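Bifunctional purine biosynthetic protein ADE5,7 (Cryptococcus neoformans var. grubii serotype A, PDB 7LVO) catalyses the ATP-dependent joining of glycine to phosphoribosylamine through this N-terminal half and, through its C-terminal half, the AIR-forming fifth step of de novo purine synthesis. Local coordinates at residues L383-E386 against S391-K394. Residues are numbered along the deposited sequence; the frame is centred on the assembly and turned at random.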
loop_
_atom_site.group_PDB
_atom_site.type_symbol
_atom_site.label_atom_id
_atom_site.label_comp_id
_atom_site.label_asym_id
_atom_site.label_seq_id
_atom_site.Cartn_x
_atom_site.Cartn_y
_atom_site.Cartn_z
ATOM N N LEU A 383 -13.323 7.868 5.449
ATOM C CA LEU A 383 -13.968 8.367 6.655
ATOM C C LEU A 383 -13.174 7.873 7.859
ATOM O O LEU A 383 -12.975 6.663 8.020
ATOM C CB LEU A 383 -15.416 7.900 6.731
ATOM C CG LEU A 383 -16.476 8.912 6.291
ATOM C CD1 LEU A 383 -16.258 9.363 4.862
ATOM C CD2 LEU A 383 -17.871 8.314 6.451
ATOM N N ALA A 384 -12.712 8.803 8.689
ATOM C CA ALA A 384 -11.848 8.485 9.815
ATOM C C ALA A 384 -12.549 8.807 11.133
ATOM O O ALA A 384 -13.602 9.443 11.166
ATOM C CB ALA A 384 -10.520 9.246 9.717
ATOM N N SER A 385 -11.932 8.363 12.220
ATOM C CA SER A 385 -12.459 8.570 13.561
ATOM C C SER A 385 -12.006 9.912 14.123
ATOM O O SER A 385 -10.943 10.427 13.779
ATOM C CB SER A 385 -12.007 7.443 14.495
ATOM O OG SER A 385 -12.491 6.179 14.061
ATOM N N GLU A 386 -12.830 10.467 15.014
ATOM C CA GLU A 386 -12.521 11.741 15.648
ATOM C C GLU A 386 -11.157 11.687 16.325
ATOM O O GLU A 386 -10.922 10.850 17.202
ATOM C CB GLU A 386 -13.608 12.086 16.666
ATOM C CG GLU A 386 -13.408 13.409 17.377
ATOM C CD GLU A 386 -14.523 13.711 18.370
ATOM O OE1 GLU A 386 -15.517 12.955 18.400
ATOM O OE2 GLU A 386 -14.401 14.704 19.114
ATOM N N SER A 391 -5.077 10.620 18.853
ATOM C CA SER A 391 -5.852 9.657 19.621
ATOM C C SER A 391 -7.325 9.751 19.243
ATOM O O SER A 391 -7.866 10.842 19.047
ATOM C CB SER A 391 -5.672 9.904 21.118
ATOM O OG SER A 391 -6.035 11.229 21.464
ATOM N N TYR A 392 -7.977 8.599 19.145
ATOM C CA TYR A 392 -9.370 8.512 18.734
ATOM C C TYR A 392 -10.081 7.443 19.548
ATOM O O TYR A 392 -9.449 6.476 19.994
ATOM C CB TYR A 392 -9.486 8.176 17.239
ATOM C CG TYR A 392 -8.818 6.870 16.859
ATOM C CD1 TYR A 392 -9.505 5.664 16.947
ATOM C CD2 TYR A 392 -7.498 6.841 16.420
ATOM C CE1 TYR A 392 -8.901 4.470 16.611
ATOM C CE2 TYR A 392 -6.885 5.650 16.080
ATOM C CZ TYR A 392 -7.591 4.468 16.176
ATOM O OH TYR A 392 -6.988 3.276 15.837
ATOM N N PRO A 393 -11.389 7.586 19.756
ATOM C CA PRO A 393 -12.160 6.521 20.405
ATOM C C PRO A 393 -12.631 5.469 19.416
ATOM O O PRO A 393 -12.806 5.726 18.223
ATOM C CB PRO A 393 -13.350 7.281 21.009
ATOM C CG PRO A 393 -13.583 8.393 20.035
ATOM C CD PRO A 393 -12.217 8.778 19.484
ATOM N N LYS A 394 -12.833 4.261 19.941
ATOM C CA LYS A 394 -13.278 3.126 19.151
ATOM C C LYS A 394 -14.597 2.593 19.691
ATOM O O LYS A 394 -14.925 2.765 20.867
ATOM C CB LYS A 394 -12.239 1.995 19.156
ATOM C CG LYS A 394 -10.878 2.389 18.615
ATOM C CD LYS A 394 -9.985 1.174 18.417
ATOM C CE LYS A 394 -9.725 0.443 19.725
ATOM N NZ LYS A 394 -8.815 -0.721 19.532
HETATM O O HOH W 1 -14.417 5.935 15.941
#
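Ser-385 and Tyr-392 make nonpolar contact where the chain leaving strand 377-384 passes the loop that follows. Ser-385 CB lies 3.8 Å from Tyr-392 CB. The serine methylene also meets the tyrosine ring obliquely, near CG and CD1, with Ser-385 CB 3.9 Å from Tyr-392 CD1. With CG of Tyr-392 between its backbone N and carbonyl carbon (chi1 59°), the ring runs on past the serine, and its hydroxyl end leads away from 383-386.

The carbonyl oxygen of Glu-386 is met by carbon atoms. Tyr-392 CB comes within 3.0 Å of Glu-386 O, and Pro-393 CD within 3.3 Å of the same oxygen. The CA-H of Tyr-392 makes a bent contact with it, Tyr-392 CA to Glu-386 O being 3.2 Å with an angle of 125° at the hydrogen.

Direct polar pairing is replaced by a water bridge. One water donates both its hydrogens, to Ser-385 OG at 2.7 Å and to Pro-393 O at 2.8 Å, spanning Ser-385 OG and Pro-393 O, which at 4.2 Å are too far apart to bond directly. The serine hydroxyl is also hydrogen-bonded to Gly-425 O, which ties the bridge to the residues just before strand 427-435.

The contact is small and largely surface-lying, in the C domain of the GAR synthetase half, away from the predicted ATP and magnesium sites. Strand 377-384 runs in the middle of a five-stranded antiparallel sheet, between strands 277-280 and 427-435; Ser-385 still packs on Val-428 of the latter, while 391-394 belongs to the loop leading to strand 399-400.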